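Local structure of BfpC (Escherichia coli, 3VHJ) at residues 8-12 against 13-17; 33-36 against 37-41; 50-54 against 55-59; 72-75 against 76-80. The protein is essential for type IV pilus biogenesis, and its N-terminal cytoplasmic domain, the part described here, probably engages other components of the pilus assembly machinery. The protein carries 1 engineered substitution. All coordinates share one frame; numbering follows the deposited sequence.

Interaction 1: 8-12 against 13-17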
# COMPACT_ATOMS: atom_id res chain seq x y z
N VAL A 8 3.10 -3.68 -9.88
CA VAL A 8 4.15 -2.68 -10.06
C VAL A 8 3.60 -1.37 -10.61
O VAL A 8 3.09 -1.31 -11.72
CB VAL A 8 5.27 -3.20 -10.99
CG1 VAL A 8 6.36 -2.15 -11.14
CG2 VAL A 8 5.86 -4.48 -10.42
N ALA A 9 3.73 -0.30 -9.82
CA ALA A 9 3.24 0.99 -10.26
C ALA A 9 4.38 1.90 -10.66
O ALA A 9 5.50 1.77 -10.17
CB ALA A 9 2.43 1.64 -9.14
N VAL A 10 4.10 2.82 -11.58
CA VAL A 10 5.09 3.79 -12.02
C VAL A 10 4.60 5.17 -11.60
O VAL A 10 3.46 5.54 -11.87
CB VAL A 10 5.27 3.80 -13.56
CG1 VAL A 10 6.23 4.93 -13.95
CG2 VAL A 10 5.82 2.48 -14.04
N ILE A 11 5.45 5.91 -10.91
CA ILE A 11 5.12 7.25 -10.48
C ILE A 11 6.34 8.08 -10.86
O ILE A 11 7.37 8.01 -10.20
CB ILE A 11 4.88 7.33 -8.96
CG1 ILE A 11 3.73 6.40 -8.57
CG2 ILE A 11 4.55 8.76 -8.56
CD1 ILE A 11 3.57 6.21 -7.08
N GLY A 12 6.22 8.83 -11.94
CA GLY A 12 7.34 9.63 -12.39
C GLY A 12 8.41 8.72 -12.95
O GLY A 12 8.14 7.90 -13.83
N SER A 13 9.63 8.85 -12.44
CA SER A 13 10.73 8.01 -12.91
C SER A 13 10.99 6.85 -11.96
O SER A 13 12.01 6.18 -12.06
CB SER A 13 12.01 8.84 -13.03
OG SER A 13 12.48 9.26 -11.76
N LYS A 14 10.06 6.62 -11.03
CA LYS A 14 10.23 5.54 -10.06
C LYS A 14 9.21 4.42 -10.19
O LYS A 14 8.06 4.64 -10.58
CB LYS A 14 10.16 6.10 -8.64
CG LYS A 14 11.12 7.24 -8.34
CD LYS A 14 12.58 6.81 -8.41
CE LYS A 14 13.50 7.97 -8.07
NZ LYS A 14 14.94 7.62 -8.20
N GLN A 15 9.64 3.21 -9.86
CA GLN A 15 8.78 2.04 -9.90
C GLN A 15 8.59 1.58 -8.47
O GLN A 15 9.54 1.59 -7.68
CB GLN A 15 9.42 0.95 -10.77
CG GLN A 15 9.37 1.29 -12.27
CD GLN A 15 10.17 0.34 -13.13
OE1 GLN A 15 10.23 0.50 -14.36
NE2 GLN A 15 10.80 -0.65 -12.51
N TYR A 16 7.37 1.18 -8.13
CA TYR A 16 7.06 0.74 -6.77
C TYR A 16 6.21 -0.51 -6.75
O TYR A 16 5.36 -0.71 -7.62
CB TYR A 16 6.27 1.82 -6.03
CG TYR A 16 6.95 3.15 -5.91
CD1 TYR A 16 7.80 3.42 -4.84
CD2 TYR A 16 6.72 4.15 -6.85
CE1 TYR A 16 8.39 4.67 -4.70
CE2 TYR A 16 7.32 5.41 -6.71
CZ TYR A 16 8.15 5.66 -5.63
OH TYR A 16 8.72 6.90 -5.47
N ALA A 17 6.44 -1.33 -5.74
CA ALA A 17 5.66 -2.54 -5.55
C ALA A 17 4.38 -2.10 -4.86
O ALA A 17 4.43 -1.45 -3.81
CB ALA A 17 6.43 -3.53 -4.67
O HOH W 1 8.08 9.00 -7.24
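Ile11 lies across the ring of Tyr16, and the two side chains cross at about a right angle. They are a diagonal pair, because in the backbone Ile11 faces Lys14 and Tyr16 faces Ala9. The isoleucine touches along its length: Ile11 CD1 is 3.8 Å from Tyr16 CD2, and Ile11 CB is equally near Tyr16 CE2. With CG anti to its own carbonyl carbon (chi1 -59°), the tyrosine ring leans toward the turn. Tyr16 OH thus lies 2.8 Å from water 1, which lies in the ring plane at the edge. The same water donates to Ile11 O at 3.2 Å. That carbonyl also accepts Lys14 N, which approaches from above the carbonyl plane. Leu74 and Ala77 of helix 74-77 pack against Tyr16, and Leu74 also meets Ile11.

The other face of the hairpin carries Val10 and Gln15, side by side and pointing the same way. Val10 CG2 meets Gln15 CG at 4.1 Å. Beyond CG the glutamine chain runs extended.

Four backbone bonds join the strands. Ala9 and Tyr16 exchange a pair, with both N...O distances at 2.8 Å. Ile11 N gives to Lys14 O at 2.9 Å, and Lys14 N returns the bond to Ile11 O. Gly12 has a positive phi of 71°. A CB there would run into Ser13 N. Glycine in this second position suits the type II' turn from Ile11 to Lys14, and the whole is a tight two-residue antiparallel beta hairpin joining strands 8-11 and 14-17.

Interaction 2: 33-36 against 37-41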
# COMPACT_ATOMS: atom_id res chain seq x y z
N GLN A 33 7.12 -13.41 13.99
CA GLN A 33 6.23 -14.57 13.92
C GLN A 33 5.07 -14.32 12.98
O GLN A 33 4.72 -15.17 12.17
CB GLN A 33 5.68 -14.91 15.30
CG GLN A 33 6.70 -15.50 16.24
CD GLN A 33 6.12 -15.76 17.60
OE1 GLN A 33 5.68 -14.84 18.29
NE2 GLN A 33 6.09 -17.02 18.00
N ALA A 34 4.46 -13.15 13.11
CA ALA A 34 3.33 -12.78 12.27
C ALA A 34 3.74 -12.81 10.80
O ALA A 34 3.03 -13.36 9.97
CB ALA A 34 2.82 -11.40 12.65
N LEU A 35 4.90 -12.24 10.49
CA LEU A 35 5.38 -12.21 9.11
C LEU A 35 5.58 -13.61 8.56
O LEU A 35 5.11 -13.93 7.47
CB LEU A 35 6.69 -11.43 9.01
CG LEU A 35 7.40 -11.51 7.66
CD1 LEU A 35 6.48 -11.01 6.56
CD2 LEU A 35 8.68 -10.68 7.70
N ASN A 36 6.30 -14.44 9.30
CA ASN A 36 6.56 -15.79 8.85
C ASN A 36 5.29 -16.61 8.67
O ASN A 36 5.24 -17.48 7.80
CB ASN A 36 7.53 -16.48 9.80
CG ASN A 36 8.96 -16.14 9.48
OD1 ASN A 36 9.50 -16.58 8.46
ND2 ASN A 36 9.59 -15.36 10.34
N LYS A 37 4.28 -16.34 9.49
CA LYS A 37 3.02 -17.05 9.39
C LYS A 37 2.32 -16.61 8.11
O LYS A 37 1.67 -17.41 7.44
CB LYS A 37 2.13 -16.76 10.60
CG LYS A 37 2.58 -17.47 11.88
CD LYS A 37 1.83 -16.98 13.12
CE LYS A 37 0.34 -17.24 13.03
NZ LYS A 37 -0.36 -16.81 14.27
N SER A 38 2.46 -15.33 7.78
CA SER A 38 1.85 -14.79 6.58
C SER A 38 2.56 -15.34 5.34
O SER A 38 1.90 -15.72 4.37
CB SER A 38 1.93 -13.26 6.60
OG SER A 38 1.30 -12.71 5.46
N LEU A 39 3.88 -15.38 5.38
CA LEU A 39 4.66 -15.90 4.25
C LEU A 39 4.29 -17.35 4.00
O LEU A 39 4.14 -17.78 2.85
CB LEU A 39 6.16 -15.80 4.55
CG LEU A 39 6.78 -14.40 4.52
CD1 LEU A 39 8.18 -14.45 5.08
CD2 LEU A 39 6.79 -13.87 3.09
N THR A 40 4.15 -18.12 5.07
CA THR A 40 3.80 -19.53 4.96
C THR A 40 2.41 -19.68 4.36
O THR A 40 2.19 -20.47 3.44
CB THR A 40 3.84 -20.22 6.33
OG1 THR A 40 5.17 -20.19 6.84
CG2 THR A 40 3.38 -21.68 6.22
N LEU A 41 1.46 -18.91 4.90
CA LEU A 41 0.08 -18.94 4.43
C LEU A 41 -0.05 -18.57 2.96
O LEU A 41 -0.90 -19.09 2.26
CB LEU A 41 -0.78 -17.99 5.26
CG LEU A 41 -2.22 -17.81 4.78
CD1 LEU A 41 -2.99 -19.11 4.96
CD2 LEU A 41 -2.89 -16.69 5.56
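Leu35 overlaps Leu39 one helical turn on, its CD1 lying 4.0 Å from Leu39 CG. The two side chains meet at a slant. Leu39 CG also rests 3.4 Å from the backbone oxygen of Leu35. That oxygen accepts Leu39 N at 2.8 Å in a fairly straight bond (162° at the hydrogen). The lysine chain makes similar use of the turn before it. Lys37 CG is 3.2 Å from Gln33 O, so the aliphatic part lies alongside that carbonyl before bending at chi3. Its NZ has a long, weak ion pair with Glu29.

This is the i to i+4 pattern of an alpha helix, here most of helix 31-42. The helix is amphipathic: Ala34 and Leu35 pack on Phe58 of strand 55-60, and Leu35 and Leu39 on Tyr47 of strand 46-52. Asn36, Lys37 and Thr40 lie on the exposed side.

There Asn36 O is gripped twice by Thr40. Thr40 N bonds Asn36 O at 3.0 Å and Thr40 OG1 bonds the same Asn36 O at 2.9 Å, from opposite faces of its plane. OG1 gets there by lying anti to the carbonyl carbon of Thr40 (chi1 -63°). Asn36 ND2 turns back to bond Asn32 O.

Interaction 3: 50-54 against 55-59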
# COMPACT_ATOMS: atom_id res chain seq x y z
N ILE A 50 8.63 -2.83 8.01
CA ILE A 50 8.81 -1.40 8.14
C ILE A 50 8.47 -0.99 9.56
O ILE A 50 7.53 -1.51 10.17
CB ILE A 50 7.95 -0.61 7.13
CG1 ILE A 50 6.48 -0.71 7.49
CG2 ILE A 50 8.18 -1.15 5.73
CD1 ILE A 50 5.59 0.19 6.65
N GLY A 51 9.26 -0.07 10.10
CA GLY A 51 9.03 0.38 11.45
C GLY A 51 8.40 1.75 11.49
O GLY A 51 8.73 2.63 10.69
N ARG A 52 7.47 1.92 12.43
CA ARG A 52 6.79 3.18 12.62
C ARG A 52 6.82 3.45 14.12
O ARG A 52 7.18 2.57 14.91
CB ARG A 52 5.35 3.09 12.10
CG ARG A 52 5.25 3.01 10.57
CD ARG A 52 5.63 4.33 9.93
NE ARG A 52 5.53 4.33 8.47
CZ ARG A 52 6.51 3.99 7.63
NH1 ARG A 52 7.70 3.62 8.10
NH2 ARG A 52 6.31 4.06 6.32
N PHE A 53 6.46 4.66 14.52
CA PHE A 53 6.47 5.02 15.93
C PHE A 53 5.61 4.10 16.79
O PHE A 53 6.06 3.58 17.82
CB PHE A 53 6.00 6.47 16.12
CG PHE A 53 5.99 6.92 17.55
CD1 PHE A 53 7.17 6.99 18.28
CD2 PHE A 53 4.80 7.27 18.18
CE1 PHE A 53 7.17 7.41 19.61
CE2 PHE A 53 4.78 7.69 19.51
CZ PHE A 53 5.98 7.76 20.22
N GLN A 54 4.36 3.89 16.38
CA GLN A 54 3.43 3.05 17.12
C GLN A 54 3.72 1.56 17.01
O GLN A 54 2.99 0.73 17.56
CB GLN A 54 1.99 3.33 16.66
CG GLN A 54 1.54 4.77 16.87
CD GLN A 54 1.40 5.15 18.33
OE1 GLN A 54 1.21 6.32 18.66
NE2 GLN A 54 1.48 4.15 19.21
N GLY A 55 4.79 1.20 16.30
CA GLY A 55 5.13 -0.20 16.16
C GLY A 55 5.51 -0.60 14.75
O GLY A 55 5.59 0.23 13.84
N GLU A 56 5.73 -1.90 14.55
CA GLU A 56 6.12 -2.39 13.25
C GLU A 56 5.02 -3.11 12.49
O GLU A 56 3.98 -3.45 13.04
CB GLU A 56 7.32 -3.31 13.40
CG GLU A 56 8.55 -2.59 13.91
CD GLU A 56 9.75 -3.49 13.95
OE1 GLU A 56 9.98 -4.14 14.99
OE2 GLU A 56 10.47 -3.54 12.93
N GLN A 57 5.28 -3.33 11.21
CA GLN A 57 4.35 -4.02 10.34
C GLN A 57 5.15 -4.60 9.18
O GLN A 57 6.33 -4.29 9.00
CB GLN A 57 3.26 -3.07 9.84
CG GLN A 57 3.74 -1.98 8.90
CD GLN A 57 2.66 -0.95 8.63
OE1 GLN A 57 1.55 -1.28 8.22
NE2 GLN A 57 2.98 0.32 8.87
N PHE A 58 4.51 -5.43 8.38
CA PHE A 58 5.21 -6.06 7.27
C PHE A 58 4.35 -6.18 6.03
O PHE A 58 3.12 -6.11 6.09
CB PHE A 58 5.67 -7.44 7.71
CG PHE A 58 4.58 -8.26 8.34
CD1 PHE A 58 3.65 -8.92 7.55
CD2 PHE A 58 4.45 -8.31 9.72
CE1 PHE A 58 2.60 -9.64 8.13
CE2 PHE A 58 3.41 -9.02 10.32
CZ PHE A 58 2.48 -9.68 9.52
N ALA A 59 5.01 -6.36 4.90
CA ALA A 59 4.33 -6.53 3.63
C ALA A 59 4.79 -7.85 3.02
O ALA A 59 5.96 -8.21 3.12
CB ALA A 59 4.67 -5.38 2.69
O HOH W 2 5.25 0.02 10.96
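Ile50 and Gln57 exchange two backbone hydrogen bonds, Ile50 N to Gln57 O at 2.9 Å and Gln57 N to Ile50 O at 3.1 Å. They pair strands 46-52 and 55-60 as an antiparallel beta hairpin, closed by a type I turn from Arg52 to Gly55. Arg52 N gives to Gly55 O at 2.9 Å, and Gly55 N gives back to Arg52 O. Gly55 has backbone angles that would press any CB against Gln54 O.

Water 2 adds a second layer to this bonding. It donates to Ile50 O and Gly55 O, and it accepts from Gln57 NE2 at 3.1 Å. The amide of Gln57 is therefore tied to the hairpin from above. Its two ends also reach the chain at the start of strand 107-113: NE2 bonds Gly105 O, and OE1 takes the backbone N of Val107. A leucine in place of Gln57 would probably leave water 2 without its donor and these two backbone groups without their mates.

The packing follows from a shared side. Gln57 CG stands between the backbone N and carbonyl carbon (chi1 67°), which brings it 3.3 Å from Ile50 CG1. This is tight for two CH2 carbons. Ile50 CD1 then passes the amide, 3.4 Å from Gln57 NE2. Trp22 of strand 21-23 touches both side chains. Arg52 bends at chi2 and crosses Gln57 at a slant, with guanidinium and amide planes 79° apart. Its NH1 bonds Gly51 O at 3.0 Å, and Ile50 CD1 sits 3.9 Å above one guanidinium face, offset toward the rim.

Interaction 4: 72-75 against 76-80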
# COMPACT_ATOMS: atom_id res chain seq x y z
N VAL A 72 10.96 -1.24 -4.32
CA VAL A 72 10.59 -0.41 -3.18
C VAL A 72 9.07 -0.45 -3.09
O VAL A 72 8.38 -0.23 -4.08
CB VAL A 72 11.01 1.06 -3.39
CG1 VAL A 72 10.58 1.90 -2.19
CG2 VAL A 72 12.52 1.14 -3.60
N THR A 73 8.54 -0.74 -1.90
CA THR A 73 7.10 -0.77 -1.73
C THR A 73 6.62 0.67 -1.60
O THR A 73 7.19 1.48 -0.86
CB THR A 73 6.69 -1.58 -0.48
OG1 THR A 73 7.07 -0.87 0.71
CG2 THR A 73 7.37 -2.95 -0.48
N LEU A 74 5.57 0.99 -2.35
CA LEU A 74 5.02 2.33 -2.35
C LEU A 74 4.63 2.83 -0.97
O LEU A 74 5.04 3.91 -0.55
CB LEU A 74 3.80 2.41 -3.28
CG LEU A 74 3.10 3.77 -3.28
CD1 LEU A 74 4.06 4.83 -3.78
CD2 LEU A 74 1.85 3.71 -4.14
N LEU A 75 3.83 2.05 -0.25
CA LEU A 75 3.38 2.47 1.06
C LEU A 75 4.50 2.79 2.04
O LEU A 75 4.34 3.66 2.90
CB LEU A 75 2.40 1.45 1.65
CG LEU A 75 0.93 1.67 1.28
CD1 LEU A 75 0.41 2.94 1.97
CD2 LEU A 75 0.78 1.80 -0.24
N SER A 76 5.63 2.10 1.93
CA SER A 76 6.74 2.37 2.84
C SER A 76 7.39 3.70 2.50
O SER A 76 7.98 4.36 3.36
CB SER A 76 7.80 1.27 2.76
OG SER A 76 8.53 1.34 1.54
N ALA A 77 7.27 4.09 1.23
CA ALA A 77 7.87 5.33 0.74
C ALA A 77 7.03 6.58 1.00
O ALA A 77 7.53 7.69 0.86
CB ALA A 77 8.16 5.21 -0.76
N ILE A 78 5.76 6.40 1.36
CA ILE A 78 4.89 7.53 1.63
C ILE A 78 5.10 7.94 3.08
O ILE A 78 4.88 7.16 4.00
CB ILE A 78 3.41 7.19 1.39
CG1 ILE A 78 3.20 6.86 -0.10
CG2 ILE A 78 2.52 8.38 1.79
CD1 ILE A 78 1.76 6.53 -0.47
N ASP A 79 5.53 9.18 3.27
CA ASP A 79 5.80 9.69 4.61
C ASP A 79 4.56 9.65 5.49
O ASP A 79 3.44 9.82 5.02
CB ASP A 79 6.33 11.13 4.52
CG ASP A 79 7.01 11.58 5.80
OD1 ASP A 79 7.27 10.74 6.69
OD2 ASP A 79 7.31 12.79 5.91
N PHE A 80 4.78 9.40 6.77
CA PHE A 80 3.70 9.39 7.74
C PHE A 80 4.05 10.50 8.73
O PHE A 80 5.12 10.48 9.32
CB PHE A 80 3.62 8.06 8.49
CG PHE A 80 2.55 8.04 9.54
CD1 PHE A 80 1.20 8.13 9.18
CD2 PHE A 80 2.88 7.99 10.89
CE1 PHE A 80 0.21 8.19 10.15
CE2 PHE A 80 1.88 8.05 11.86
CZ PHE A 80 0.55 8.15 11.49
O HOH W 3 3.27 5.11 4.86
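Between Thr73 and Ser76 the backbone changes from extended to a single short helical turn, held largely by weak bonds. Ala77 N gives to Leu74 O at 2.9 Å, an i to i+3 bond, with the donor above the carbonyl plane. Ile78 N reaches Leu74 O and Leu75 O only weakly.

Ser76 supplies a stronger grip. Its OG donates to Thr73 O at 2.8 Å, tilted 22° from the carbonyl plane. The hydroxyl can fold back because OG stands between the backbone N and carbonyl carbon (chi1 72°). It also bonds the backbone N of Lys159. An alanine in place of Ser76 would probably leave Lys159 N without this partner and Thr73 O with only weak bonds from the turn.

Two apolar pairs flank the turn. Val72 CG1 meets Ala77 CB at 4.3 Å, and Leu74 CG meets Ile78 CD1 at 4.2 Å. Water 3 spans the far end, donating to Leu75 O and Ile78 O, each at 2.7 Å.

The turn is buried between sheets. Tyr16 of strand 14-17 packs on Val72. Strand 96-101 receives Leu74 through Leu97, and Leu75 and Ile78 through Ile99. Trp22 of strand 21-23 touches Thr73 and Leu75.

In the fold
The four contacts follow one another along the chain without overlap. Interactions 1 and 4 share a small mixed sheet, in which strand 72-73 runs parallel to strand 14-17. Their centres are 11 Å apart, and Ala17 N lies 2.8 Å from Val72 O, probably hydrogen-bonded. Interaction 3 is 12 Å from interaction 4 between centres, and Ile50 CG2 packs 3.9 Å from Ser76 CB. It also meets interaction 2, where Phe58 packs on Ser38 of helix 31-42 as well. Interactions 1 and 2 are the most distant, 26 Å between centres. The buried turn of interaction 4 thus connects two hairpins, and the helix closes one flank of this compact cytoplasmic domain.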